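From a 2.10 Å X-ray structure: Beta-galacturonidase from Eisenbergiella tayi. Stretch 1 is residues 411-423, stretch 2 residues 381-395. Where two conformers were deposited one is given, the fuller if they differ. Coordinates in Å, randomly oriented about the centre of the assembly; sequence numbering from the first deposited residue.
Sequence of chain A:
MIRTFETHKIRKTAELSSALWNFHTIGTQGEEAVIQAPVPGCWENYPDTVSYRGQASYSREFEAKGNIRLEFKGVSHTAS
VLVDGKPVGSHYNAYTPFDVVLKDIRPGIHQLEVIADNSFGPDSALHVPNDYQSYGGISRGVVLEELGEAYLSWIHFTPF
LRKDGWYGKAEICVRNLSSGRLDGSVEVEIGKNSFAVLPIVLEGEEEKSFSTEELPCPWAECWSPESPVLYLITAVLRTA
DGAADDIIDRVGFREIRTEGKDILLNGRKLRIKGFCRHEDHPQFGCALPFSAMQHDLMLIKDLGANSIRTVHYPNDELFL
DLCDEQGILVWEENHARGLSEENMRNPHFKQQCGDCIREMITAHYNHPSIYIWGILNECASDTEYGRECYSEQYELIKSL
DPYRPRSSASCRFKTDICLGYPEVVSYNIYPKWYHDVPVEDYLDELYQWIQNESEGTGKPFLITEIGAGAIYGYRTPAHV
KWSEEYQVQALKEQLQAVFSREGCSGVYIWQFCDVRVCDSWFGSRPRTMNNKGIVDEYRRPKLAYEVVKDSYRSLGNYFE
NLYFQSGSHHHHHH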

# COMPACT_ATOMS: atom_id res chain seq x y z
N CYS A 411 -30.53 17.02 -1.62
CA CYS A 411 -29.37 17.79 -2.04
C CYS A 411 -29.76 19.02 -2.86
O CYS A 411 -28.89 19.64 -3.47
CB CYS A 411 -28.39 16.92 -2.83
SG CYS A 411 -29.10 16.31 -4.36
N ARG A 412 -31.05 19.37 -2.90
CA ARG A 412 -31.53 20.53 -3.67
C ARG A 412 -31.36 21.78 -2.81
O ARG A 412 -32.29 22.29 -2.18
CB ARG A 412 -32.98 20.33 -4.10
CG ARG A 412 -33.19 19.22 -5.14
CD ARG A 412 -32.01 19.14 -6.13
NE ARG A 412 -32.34 18.37 -7.33
CZ ARG A 412 -31.88 17.15 -7.61
NH1 ARG A 412 -31.05 16.54 -6.78
NH2 ARG A 412 -32.25 16.55 -8.74
N PHE A 413 -30.13 22.28 -2.81
CA PHE A 413 -29.70 23.37 -1.94
C PHE A 413 -30.48 24.65 -2.23
O PHE A 413 -30.19 25.35 -3.21
CB PHE A 413 -28.19 23.58 -2.13
CG PHE A 413 -27.55 24.50 -1.11
CD1 PHE A 413 -27.27 25.83 -1.43
CD2 PHE A 413 -27.19 24.03 0.14
CE1 PHE A 413 -26.66 26.67 -0.52
CE2 PHE A 413 -26.58 24.87 1.05
CZ PHE A 413 -26.31 26.19 0.72
N LYS A 414 -31.49 24.94 -1.40
CA LYS A 414 -32.31 26.15 -1.47
C LYS A 414 -33.25 26.18 -2.67
O LYS A 414 -33.73 27.24 -3.06
CB LYS A 414 -31.44 27.42 -1.44
CG LYS A 414 -30.68 27.56 -0.11
CD LYS A 414 -29.53 28.54 -0.18
CE LYS A 414 -29.71 29.62 -1.21
NZ LYS A 414 -28.50 30.48 -1.21
N THR A 415 -33.54 25.01 -3.25
CA THR A 415 -34.45 24.88 -4.39
C THR A 415 -35.45 23.75 -4.20
O THR A 415 -36.27 23.51 -5.10
CB THR A 415 -33.65 24.65 -5.68
OG1 THR A 415 -32.99 23.38 -5.61
CG2 THR A 415 -32.60 25.74 -5.89
N ASP A 416 -35.38 23.03 -3.08
CA ASP A 416 -36.32 21.96 -2.79
C ASP A 416 -37.73 22.53 -2.62
O ASP A 416 -37.92 23.47 -1.84
CB ASP A 416 -35.88 21.23 -1.52
CG ASP A 416 -36.49 19.82 -1.38
OD1 ASP A 416 -35.71 18.85 -1.29
OD2 ASP A 416 -37.74 19.69 -1.34
N ILE A 417 -38.71 21.97 -3.33
CA ILE A 417 -40.10 22.41 -3.17
C ILE A 417 -40.94 21.37 -2.43
O ILE A 417 -42.18 21.42 -2.49
CB ILE A 417 -40.75 22.78 -4.52
CG1 ILE A 417 -40.91 21.55 -5.41
CG2 ILE A 417 -39.92 23.83 -5.26
CD1 ILE A 417 -41.58 21.83 -6.75
N CYS A 418 -40.31 20.41 -1.75
CA CYS A 418 -41.02 19.31 -1.11
C CYS A 418 -40.88 19.31 0.40
O CYS A 418 -41.30 18.35 1.06
CB CYS A 418 -40.53 17.96 -1.65
SG CYS A 418 -40.77 17.77 -3.43
N LEU A 419 -40.31 20.36 0.98
CA LEU A 419 -40.04 20.33 2.41
C LEU A 419 -41.29 20.54 3.25
O LEU A 419 -41.23 20.35 4.47
CB LEU A 419 -38.97 21.36 2.76
CG LEU A 419 -37.60 21.17 2.11
CD1 LEU A 419 -36.66 22.27 2.57
CD2 LEU A 419 -37.01 19.76 2.39
N GLY A 420 -42.41 20.92 2.65
CA GLY A 420 -43.64 20.98 3.41
C GLY A 420 -44.19 19.62 3.80
O GLY A 420 -44.96 19.52 4.76
N TYR A 421 -43.78 18.56 3.10
CA TYR A 421 -44.39 17.25 3.29
C TYR A 421 -43.85 16.45 4.48
O TYR A 421 -44.65 15.86 5.20
CB TYR A 421 -44.25 16.41 2.02
CG TYR A 421 -45.01 16.91 0.81
CD1 TYR A 421 -44.33 17.32 -0.32
CD2 TYR A 421 -46.40 16.92 0.78
CE1 TYR A 421 -45.00 17.76 -1.45
CE2 TYR A 421 -47.09 17.36 -0.35
CZ TYR A 421 -46.38 17.79 -1.46
OH TYR A 421 -47.04 18.22 -2.58
N PRO A 422 -42.54 16.37 4.71
CA PRO A 422 -42.05 15.49 5.78
C PRO A 422 -42.15 16.11 7.17
O PRO A 422 -42.23 17.33 7.34
CB PRO A 422 -40.58 15.27 5.41
CG PRO A 422 -40.20 16.51 4.68
CD PRO A 422 -41.42 16.87 3.88
N GLU A 423 -42.06 15.24 8.17
CA GLU A 423 -41.95 15.70 9.55
C GLU A 423 -40.56 16.23 9.89
O GLU A 423 -40.43 17.05 10.80
CB GLU A 423 -42.29 14.57 10.53
CG GLU A 423 -43.77 14.25 10.63
CD GLU A 423 -44.30 13.56 9.40
OE1 GLU A 423 -43.58 12.73 8.79
OE2 GLU A 423 -45.45 13.85 9.05
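Stretch 2 (381-395) SDTEYGRECYSEQYE

Stretch 2 lies on stretch 1 as a short loop running into a helix, its polar loop end fastened by hydrogen bonds and a salt bridge and its helical part packed through an arginine, a serine and two tyrosines against an irregular segment, with 693 Å² buried in all.

Stretch 1 has no regular secondary structure apart from a type I turn from Cys 418 to Tyr 421, closed by Tyr 421 N to Cys 418 O at 3.2 Å. Stretch 2 begins with the loop residues Ser 381 to Thr 383 and is helical from Glu 384 to Glu 395, the helix continuing beyond. Thr 383 is the N-cap: its OG1 accepts from Gly 386 N at 2.9 Å. The glycine suits this tight start, since an ideal CB there would come within 2.6 Å of Thr 383 OG1. The two chains advance in the same general sense, Asp 416 lying nearest Asp 382 (4.5 Å between CA atoms) and Tyr 421 nearest Ser 391 (7.0 Å between CA atoms). The wider spacing at the second pair leaves room for side chains.

The loop end carries most of the polar bonds. Ile 417 N donates to Ser 381 O at 3.0 Å and 166°, a nearly straight backbone bond, while Ser 381 OG donates to Asp 416 OD1 at 2.6 Å. The other carboxylate oxygen of the aspartate, Asp 416 OD2, takes Cys 418 N at 2.7 Å, so one acid orders its own loop and holds the serine of its partner. Beside this, Arg 412 NE meets Asp 382 OD1 at 3.2 Å in a salt bridge whose hydrogen bond is weak; water 2 reinforces the pair, accepting from Arg 412 NH2 at 2.9 Å and donating to Asp 382 OD1 at 2.7 Å.

Where the helix begins, Ile 417 and Cys 418 fill the space. Ile 417 points sideways at CB, but its extended chain carries CD1 to 3.6 Å from Thr 383 O and 4.0 Å from Arg 387 CB. Cys 418 points toward the helix, SG lying 3.6 Å from Arg 387 CA and, obliquely, 4.3 Å from the centroid of the Tyr 390 ring.

Arg 387, in the first turn of the helix, serves two further partners. Its NH1 donates to Tyr 421 OH at 2.8 Å, while within the helix its NE and NH2 bind Glu 384 OE1 and OE2 at 3.1 and 2.8 Å, a salt bridge that helps hold the guanidinium in place. The Tyr 421 ring lies over Ser 391, whose CB makes an off-centre CH-pi contact 4.2 Å from the ring centroid.

Tyr 394 finishes the contact. Its CD1 touches Tyr 421 CB at 3.4 Å, and Pro 422 lies over one face of its ring, Pro 422 CB reaching Tyr 394 CZ at 3.8 Å. Water 3 links Tyr 394 OH, 2.7 Å away, to Cys 418 O, to which it donates at 3.1 Å. The rule is readable: polar bonds fix the loop, and Arg 387, Tyr 390, Ser 391 and Tyr 394, three or four residues apart or side by side in sequence, make up most of the helix's contact with stretch 1.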

# COMPACT_ATOMS: atom_id res chain seq x y z
N SER A 381 -36.48 16.64 -6.18
CA SER A 381 -37.44 17.35 -5.33
C SER A 381 -37.54 18.84 -5.63
O SER A 381 -38.32 19.54 -4.97
CB SER A 381 -37.06 17.17 -3.86
OG SER A 381 -35.77 17.67 -3.62
N ASP A 382 -36.79 19.33 -6.61
CA ASP A 382 -36.88 20.71 -7.08
C ASP A 382 -37.78 20.86 -8.31
O ASP A 382 -37.84 21.95 -8.88
CB ASP A 382 -35.49 21.24 -7.40
CG ASP A 382 -34.79 20.42 -8.49
OD1 ASP A 382 -35.13 19.23 -8.69
OD2 ASP A 382 -33.90 20.97 -9.16
N THR A 383 -38.45 19.79 -8.74
CA THR A 383 -39.27 19.82 -9.94
C THR A 383 -40.72 19.50 -9.61
O THR A 383 -41.01 18.81 -8.63
CB THR A 383 -38.77 18.81 -10.98
OG1 THR A 383 -38.92 17.48 -10.46
CG2 THR A 383 -37.29 19.08 -11.33
N GLU A 384 -41.63 19.98 -10.46
CA GLU A 384 -43.04 19.70 -10.25
C GLU A 384 -43.34 18.20 -10.34
O GLU A 384 -44.06 17.65 -9.50
CB GLU A 384 -43.89 20.48 -11.25
CG GLU A 384 -45.31 19.90 -11.45
CD GLU A 384 -46.12 19.84 -10.15
OE1 GLU A 384 -45.86 20.68 -9.25
OE2 GLU A 384 -46.99 18.94 -10.03
N TYR A 385 -42.79 17.52 -11.36
CA TYR A 385 -43.07 16.09 -11.48
C TYR A 385 -42.43 15.32 -10.33
O TYR A 385 -43.03 14.38 -9.79
CB TYR A 385 -42.60 15.54 -12.83
CG TYR A 385 -42.71 14.02 -12.85
CD1 TYR A 385 -43.96 13.40 -12.79
CD2 TYR A 385 -41.57 13.21 -12.85
CE1 TYR A 385 -44.08 12.01 -12.76
CE2 TYR A 385 -41.67 11.82 -12.83
CZ TYR A 385 -42.94 11.22 -12.78
OH TYR A 385 -43.05 9.85 -12.76
N GLY A 386 -41.23 15.73 -9.91
CA GLY A 386 -40.64 15.17 -8.71
C GLY A 386 -41.54 15.33 -7.50
O GLY A 386 -41.78 14.37 -6.77
N ARG A 387 -42.08 16.54 -7.30
CA ARG A 387 -42.95 16.80 -6.15
C ARG A 387 -44.16 15.87 -6.13
O ARG A 387 -44.57 15.41 -5.07
CB ARG A 387 -43.40 18.27 -6.16
CG ARG A 387 -44.28 18.70 -5.00
CD ARG A 387 -45.33 19.73 -5.45
NE ARG A 387 -46.16 19.25 -6.57
CZ ARG A 387 -47.15 18.36 -6.46
NH1 ARG A 387 -47.45 17.84 -5.28
NH2 ARG A 387 -47.83 17.98 -7.53
N GLU A 388 -44.74 15.58 -7.31
CA GLU A 388 -45.88 14.67 -7.37
C GLU A 388 -45.50 13.29 -6.84
O GLU A 388 -46.27 12.68 -6.09
CB GLU A 388 -46.41 14.59 -8.81
CG GLU A 388 -47.46 13.47 -9.06
CD GLU A 388 -47.78 13.31 -10.55
OE1 GLU A 388 -48.31 14.27 -11.16
OE2 GLU A 388 -47.50 12.24 -11.12
N CYS A 389 -44.31 12.81 -7.20
CA CYS A 389 -43.83 11.53 -6.68
C CYS A 389 -43.58 11.58 -5.18
O CYS A 389 -43.97 10.66 -4.45
CB CYS A 389 -42.55 11.12 -7.41
SG CYS A 389 -42.73 10.88 -9.19
N TYR A 390 -42.88 12.62 -4.70
CA TYR A 390 -42.66 12.72 -3.26
C TYR A 390 -43.99 12.67 -2.52
O TYR A 390 -44.14 11.97 -1.53
CB TYR A 390 -41.88 13.99 -2.90
CG TYR A 390 -40.38 13.89 -3.06
CD1 TYR A 390 -39.54 13.66 -1.96
CD2 TYR A 390 -39.79 14.03 -4.32
CE1 TYR A 390 -38.15 13.58 -2.12
CE2 TYR A 390 -38.41 13.95 -4.49
CZ TYR A 390 -37.59 13.73 -3.39
OH TYR A 390 -36.23 13.64 -3.59
N SER A 391 -44.99 13.41 -3.02
CA SER A 391 -46.28 13.47 -2.34
C SER A 391 -46.92 12.09 -2.31
O SER A 391 -47.38 11.63 -1.26
CB SER A 391 -47.20 14.48 -3.01
OG SER A 391 -48.36 14.73 -2.22
N GLU A 392 -46.93 11.39 -3.45
CA GLU A 392 -47.54 10.07 -3.52
C GLU A 392 -46.90 9.10 -2.53
O GLU A 392 -47.59 8.31 -1.88
CB GLU A 392 -47.41 9.50 -4.93
CG GLU A 392 -48.15 10.25 -6.00
CD GLU A 392 -47.85 9.68 -7.38
OE1 GLU A 392 -48.56 10.02 -8.36
OE2 GLU A 392 -46.89 8.89 -7.48
N GLN A 393 -45.56 9.14 -2.42
CA GLN A 393 -44.87 8.15 -1.60
C GLN A 393 -44.97 8.49 -0.12
O GLN A 393 -45.10 7.59 0.71
CB GLN A 393 -43.41 8.04 -2.06
CG GLN A 393 -43.33 7.57 -3.51
CD GLN A 393 -41.92 7.35 -4.01
OE1 GLN A 393 -41.00 7.05 -3.24
NE2 GLN A 393 -41.74 7.49 -5.31
N TYR A 394 -44.92 9.77 0.22
CA TYR A 394 -45.14 10.18 1.60
C TYR A 394 -46.52 9.76 2.09
O TYR A 394 -46.67 9.30 3.23
CB TYR A 394 -44.98 11.69 1.73
CG TYR A 394 -43.56 12.20 1.91
CD1 TYR A 394 -43.12 13.30 1.21
CD2 TYR A 394 -42.69 11.61 2.83
CE1 TYR A 394 -41.86 13.81 1.38
CE2 TYR A 394 -41.40 12.12 3.01
CZ TYR A 394 -41.00 13.22 2.27
OH TYR A 394 -39.74 13.76 2.43
N GLU A 395 -47.55 9.92 1.24
CA GLU A 395 -48.90 9.52 1.63
C GLU A 395 -49.05 8.00 1.66
O GLU A 395 -49.81 7.48 2.48
CB GLU A 395 -49.96 10.14 0.71
CG GLU A 395 -51.43 9.78 1.07
CD GLU A 395 -51.80 10.06 2.54
OE1 GLU A 395 -52.07 9.08 3.28
OE2 GLU A 395 -51.84 11.24 2.95
O HOH W 1 -32.87 15.96 -3.36
O HOH W 2 -33.64 18.13 -10.67
O HOH W 3 -39.26 16.06 1.11